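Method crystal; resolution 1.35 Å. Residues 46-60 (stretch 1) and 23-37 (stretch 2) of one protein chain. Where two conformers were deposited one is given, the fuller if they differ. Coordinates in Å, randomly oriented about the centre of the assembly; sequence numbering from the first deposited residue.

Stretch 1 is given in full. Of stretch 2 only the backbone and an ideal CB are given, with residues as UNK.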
# COMPACT_ATOMS: atom_id res chain seq x y z
N ALA A 46 10.49 -11.43 -11.25
CA ALA A 46 11.49 -11.98 -10.33
C ALA A 46 12.55 -10.90 -10.00
O ALA A 46 13.01 -10.20 -10.87
CB ALA A 46 12.15 -13.20 -10.94
N LEU A 47 12.90 -10.78 -8.72
CA LEU A 47 13.83 -9.76 -8.28
C LEU A 47 15.23 -10.34 -8.17
O LEU A 47 15.40 -11.50 -7.74
CB LEU A 47 13.39 -9.21 -6.93
CG LEU A 47 12.03 -8.53 -6.94
CD1 LEU A 47 11.54 -8.28 -5.50
CD2 LEU A 47 12.10 -7.22 -7.71
N PRO A 48 16.26 -9.53 -8.51
CA PRO A 48 17.63 -10.05 -8.65
C PRO A 48 18.42 -10.03 -7.33
O PRO A 48 19.46 -9.39 -7.23
CB PRO A 48 18.24 -9.08 -9.67
CG PRO A 48 17.58 -7.79 -9.36
CD PRO A 48 16.15 -8.16 -9.05
N TYR A 49 17.92 -10.76 -6.34
CA TYR A 49 18.57 -10.89 -5.05
C TYR A 49 18.51 -12.33 -4.61
O TYR A 49 17.57 -13.06 -4.98
CB TYR A 49 17.88 -10.00 -3.99
CG TYR A 49 17.82 -8.57 -4.39
CD1 TYR A 49 18.90 -7.73 -4.19
CD2 TYR A 49 16.70 -8.05 -5.01
CE1 TYR A 49 18.87 -6.42 -4.62
CE2 TYR A 49 16.64 -6.74 -5.41
CZ TYR A 49 17.74 -5.93 -5.22
OH TYR A 49 17.70 -4.63 -5.63
N ASP A 50 19.46 -12.73 -3.78
CA ASP A 50 19.44 -14.08 -3.19
C ASP A 50 18.17 -14.32 -2.37
O ASP A 50 17.58 -13.38 -1.80
CB ASP A 50 20.67 -14.30 -2.30
CG ASP A 50 21.99 -14.32 -3.09
OD1 ASP A 50 21.96 -14.48 -4.33
OD2 ASP A 50 23.06 -14.17 -2.46
N ASP A 51 17.76 -15.59 -2.30
CA ASP A 51 16.50 -15.99 -1.64
C ASP A 51 16.36 -15.44 -0.22
O ASP A 51 15.27 -15.05 0.19
CB ASP A 51 16.36 -17.52 -1.59
CG ASP A 51 16.07 -18.13 -2.94
OD1 ASP A 51 15.68 -17.42 -3.87
OD2 ASP A 51 16.20 -19.36 -3.05
N SER A 52 17.44 -15.46 0.55
CA SER A 52 17.34 -15.11 1.95
C SER A 52 17.44 -13.59 2.22
O SER A 52 17.43 -13.16 3.36
CB SER A 52 18.41 -15.84 2.74
OG SER A 52 19.71 -15.39 2.38
N THR A 53 17.54 -12.77 1.16
CA THR A 53 17.65 -11.33 1.31
C THR A 53 16.44 -10.77 2.05
O THR A 53 15.29 -11.08 1.71
CB THR A 53 17.75 -10.66 -0.07
OG1 THR A 53 18.89 -11.17 -0.77
CG2 THR A 53 17.89 -9.15 0.04
N MET A 54 16.71 -9.95 3.06
CA MET A 54 15.66 -9.29 3.84
C MET A 54 14.96 -8.18 3.05
O MET A 54 15.62 -7.36 2.40
CB MET A 54 16.28 -8.68 5.09
CG MET A 54 15.31 -7.90 5.96
SD MET A 54 16.17 -6.96 7.24
CE MET A 54 14.84 -5.93 7.87
N ALA A 55 13.63 -8.17 3.14
CA ALA A 55 12.82 -7.06 2.66
C ALA A 55 11.81 -6.66 3.73
O ALA A 55 11.38 -7.49 4.55
CB ALA A 55 12.10 -7.44 1.38
N LEU A 56 11.39 -5.38 3.67
CA LEU A 56 10.30 -4.85 4.50
C LEU A 56 9.25 -4.24 3.62
O LEU A 56 9.52 -3.35 2.83
CB LEU A 56 10.80 -3.78 5.49
CG LEU A 56 11.66 -4.27 6.64
CD1 LEU A 56 12.21 -3.05 7.39
CD2 LEU A 56 10.85 -5.14 7.58
N LEU A 57 8.02 -4.71 3.80
CA LEU A 57 6.86 -4.13 3.17
C LEU A 57 6.27 -3.07 4.11
O LEU A 57 5.92 -3.39 5.23
CB LEU A 57 5.83 -5.23 2.91
CG LEU A 57 4.46 -4.79 2.38
CD1 LEU A 57 4.58 -4.15 1.01
CD2 LEU A 57 3.50 -5.96 2.36
N ILE A 58 6.06 -1.87 3.58
CA ILE A 58 5.47 -0.76 4.32
C ILE A 58 4.08 -0.50 3.73
O ILE A 58 3.94 -0.33 2.50
CB ILE A 58 6.32 0.53 4.21
CG1 ILE A 58 7.74 0.28 4.79
CG2 ILE A 58 5.61 1.66 4.91
CD1 ILE A 58 8.75 1.39 4.51
N LEU A 59 3.07 -0.53 4.58
CA LEU A 59 1.72 -0.19 4.15
C LEU A 59 1.17 0.94 4.98
O LEU A 59 1.69 1.23 6.09
CB LEU A 59 0.82 -1.40 4.16
CG LEU A 59 0.55 -2.15 5.41
CD1 LEU A 59 -0.53 -1.44 6.22
CD2 LEU A 59 0.10 -3.59 5.11
N SER A 60 0.20 1.64 4.42
CA SER A 60 -0.50 2.71 5.14
C SER A 60 -1.87 2.25 5.60
O SER A 60 -2.55 1.51 4.89
CB SER A 60 -0.61 3.95 4.26
OG SER A 60 -1.23 3.68 3.03
N UNK A 23 0.75 7.17 13.32
CA UNK A 23 0.67 8.08 12.15
C UNK A 23 0.25 7.33 10.89
O UNK A 23 0.21 7.93 9.80
CB UNK A 23 2.02 8.77 11.91
N UNK A 24 -0.02 6.04 11.00
CA UNK A 24 -0.65 5.32 9.95
C UNK A 24 0.21 4.47 9.06
O UNK A 24 -0.18 4.19 7.94
CB UNK A 24 -1.40 6.32 9.07
N UNK A 25 1.31 3.92 9.61
CA UNK A 25 2.14 2.96 8.85
C UNK A 25 2.30 1.66 9.58
O UNK A 25 2.34 1.63 10.82
CB UNK A 25 3.52 3.55 8.56
N UNK A 26 2.47 0.57 8.82
CA UNK A 26 2.86 -0.74 9.35
C UNK A 26 3.99 -1.26 8.49
O UNK A 26 4.01 -1.02 7.29
CB UNK A 26 1.69 -1.72 9.37
N UNK A 27 4.86 -2.09 9.07
CA UNK A 27 5.86 -2.81 8.29
C UNK A 27 5.81 -4.29 8.56
O UNK A 27 5.49 -4.73 9.68
CB UNK A 27 7.26 -2.28 8.59
N UNK A 28 6.16 -5.06 7.52
CA UNK A 28 6.12 -6.51 7.58
C UNK A 28 7.37 -7.07 6.87
O UNK A 28 7.65 -6.71 5.72
CB UNK A 28 4.83 -7.04 6.94
N UNK A 29 8.10 -7.95 7.55
CA UNK A 29 9.33 -8.50 7.02
C UNK A 29 9.04 -9.71 6.14
O UNK A 29 8.14 -10.53 6.44
CB UNK A 29 10.28 -8.88 8.16
N UNK A 30 9.82 -9.87 5.07
CA UNK A 30 9.77 -11.08 4.27
C UNK A 30 11.06 -11.32 3.54
O UNK A 30 11.94 -10.46 3.53
CB UNK A 30 8.61 -11.01 3.27
N UNK A 31 11.21 -12.53 3.00
CA UNK A 31 12.40 -12.90 2.26
C UNK A 31 12.14 -12.70 0.77
O UNK A 31 11.09 -13.09 0.27
CB UNK A 31 12.80 -14.35 2.56
N UNK A 32 13.12 -12.22 0.03
CA UNK A 32 12.94 -12.05 -1.39
C UNK A 32 12.59 -13.39 -2.06
O UNK A 32 11.78 -13.43 -2.98
CB UNK A 32 14.20 -11.45 -2.01
N UNK A 33 13.18 -14.49 -1.58
CA UNK A 33 12.88 -15.81 -2.15
C UNK A 33 11.39 -16.17 -2.09
O UNK A 33 10.86 -16.85 -3.00
CB UNK A 33 13.69 -16.88 -1.42
N UNK A 34 10.71 -15.72 -1.04
CA UNK A 34 9.28 -15.98 -0.92
C UNK A 34 8.50 -15.26 -1.99
O UNK A 34 7.56 -15.81 -2.57
CB UNK A 34 8.77 -15.57 0.46
N UNK A 35 8.90 -14.04 -2.29
CA UNK A 35 8.30 -13.29 -3.37
C UNK A 35 8.58 -13.95 -4.74
O UNK A 35 7.66 -14.13 -5.55
CB UNK A 35 8.82 -11.85 -3.35
N UNK A 36 9.82 -14.29 -4.98
CA UNK A 36 10.20 -14.88 -6.26
C UNK A 36 9.51 -16.22 -6.50
O UNK A 36 9.16 -16.53 -7.63
CB UNK A 36 11.72 -15.06 -6.32
N UNK A 37 9.35 -17.01 -5.44
CA UNK A 37 8.61 -18.29 -5.54
C UNK A 37 7.15 -18.04 -5.97
O UNK A 37 6.60 -18.78 -6.79
CB UNK A 37 8.64 -19.03 -4.20

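Position 23 has nothing of stretch 1 within reach of its CB, so almost any residue would serve; it is E23. At 24, phi/psi of 101/31 would jam a CB against the preceding carbonyl, which calls for glycine, and G24 is found.

Positions 25 to 31 pair antiparallel with 54 to 60, so their side chains alternate between two faces of the sheet. The CB of 25 shares a face with I58 and S60 and lies 4.6 Å from I58 CG2, which favours an apolar or aromatic group. F25 fills it, CD1 lying 4.0 Å from I58 CG2.

On the other face, the CB of 26 lies 3.9 Å from L59 CD1. An aliphatic chain, or a long polar one with a methylene stem, would fit. The residue is E26, its OE1 hydrogen-bonded to the side chain at 28. Back on the face of I58 and L56, the CB of 27 lies 4.6 Å from I58 CG1 and 4.7 Å from L56 CD2; many small or branched residues would suit, and S27 is there, its OG bonded elsewhere in the structure.

The CB of 28 lies 4.2 Å from L57 O, and a longer side chain, aliphatic or ring, could reach L59 CD2. H28 NE2 donates to E26 OE1 at 2.8 Å and comes within 3.9 Å of L59 CD2. The CB of 29 is 3.8 Å from L56 CD2, inviting a flexible apolar chain; M29 brings SD to 4.0 Å from M54 CE.

At 30, A55 offers only a methyl, leaving space for a large ring. F30, with chi1 p, lays its ring face over that methyl, A55 CB standing 3.7 Å from the ring centroid. Position 31 precedes a helix, its CB 3.5 Å from D51 O; a chain that can lead away suits it, as K31 does.

The CB of 32 points toward stretch 1, near L47, Y49 and A55, so a branched aliphatic is expected. I32 places CD1 3.9 Å from L47 CD1. At 33 an ideal CB would stand 2.8 Å from D51 CB, a clash; G33 avoids it, and its N donates to D51 O at 2.8 Å.

Position 35 looks toward L47 CD1, suiting a large apolar or aromatic group; Y35 CD2 lies 3.6 Å from that methyl. Position 36 faces L47, whose backbone N and O ask for an acceptor and a donor together. N36 supplies both: OD1 accepts from L47 N at 2.8 Å and ND2 donates to L47 O at 3.0 Å. At 34 and 37 stretch 1 limits nothing and many residues would serve; they are S34 and E37.

Stretch 2 23-37: EGFESHMFKIGSYNE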
# COMPACT_ATOMS: atom_id res chain seq x y z
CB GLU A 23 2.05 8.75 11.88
CG GLU A 23 2.53 9.78 12.93
CD GLU A 23 1.64 11.05 13.05
OE1 GLU A 23 1.67 11.92 12.14
OE2 GLU A 23 0.99 11.23 14.11
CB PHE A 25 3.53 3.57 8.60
CG PHE A 25 3.50 4.82 7.77
CD1 PHE A 25 3.44 4.74 6.39
CD2 PHE A 25 3.53 6.08 8.37
CE1 PHE A 25 3.42 5.90 5.62
CE2 PHE A 25 3.50 7.22 7.61
CZ PHE A 25 3.45 7.14 6.23
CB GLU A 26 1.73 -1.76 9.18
CG GLU A 26 0.52 -1.59 10.00
CD GLU A 26 -0.43 -2.80 9.88
OE1 GLU A 26 -0.26 -3.73 8.97
OE2 GLU A 26 -1.35 -2.86 10.68
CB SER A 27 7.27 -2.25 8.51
OG SER A 27 7.81 -2.63 9.73
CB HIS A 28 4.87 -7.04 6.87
CG HIS A 28 3.60 -6.52 7.45
ND1 HIS A 28 2.85 -7.24 8.32
CD2 HIS A 28 2.97 -5.33 7.29
CE1 HIS A 28 1.78 -6.53 8.67
NE2 HIS A 28 1.86 -5.36 8.08
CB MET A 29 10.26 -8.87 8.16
CG MET A 29 11.68 -9.18 7.71
SD MET A 29 12.90 -9.26 9.01
CE MET A 29 12.44 -10.72 9.84
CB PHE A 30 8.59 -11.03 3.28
CG PHE A 30 8.71 -9.98 2.19
CD1 PHE A 30 8.42 -8.64 2.46
CD2 PHE A 30 9.05 -10.33 0.90
CE1 PHE A 30 8.51 -7.69 1.45
CE2 PHE A 30 9.12 -9.40 -0.10
CZ PHE A 30 8.83 -8.07 0.16
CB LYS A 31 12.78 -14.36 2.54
CG LYS A 31 13.10 -14.65 3.99
CD LYS A 31 13.43 -16.12 4.21
CE LYS A 31 12.21 -17.02 4.04
NZ LYS A 31 12.36 -18.29 4.81
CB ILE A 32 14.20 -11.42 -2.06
CG1 ILE A 32 14.38 -9.96 -1.63
CG2 ILE A 32 14.13 -11.53 -3.58
CD1 ILE A 32 13.26 -9.03 -2.05
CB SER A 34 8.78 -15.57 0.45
OG SER A 34 9.43 -16.31 1.47
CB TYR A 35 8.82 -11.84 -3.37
CG TYR A 35 8.29 -11.00 -4.51
CD1 TYR A 35 7.09 -10.32 -4.40
CD2 TYR A 35 9.02 -10.88 -5.70
CE1 TYR A 35 6.62 -9.55 -5.43
CE2 TYR A 35 8.57 -10.09 -6.73
CZ TYR A 35 7.36 -9.43 -6.60
OH TYR A 35 6.87 -8.63 -7.62
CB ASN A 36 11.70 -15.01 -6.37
CG ASN A 36 12.39 -13.69 -6.63
OD1 ASN A 36 11.75 -12.70 -7.02
ND2 ASN A 36 13.71 -13.66 -6.47
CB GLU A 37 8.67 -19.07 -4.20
CG GLU A 37 7.84 -20.36 -4.16
CD GLU A 37 7.74 -20.98 -2.76
OE1 GLU A 37 7.87 -20.23 -1.74
OE2 GLU A 37 7.50 -22.20 -2.67
O HOH W 1 15.69 -15.14 -5.06
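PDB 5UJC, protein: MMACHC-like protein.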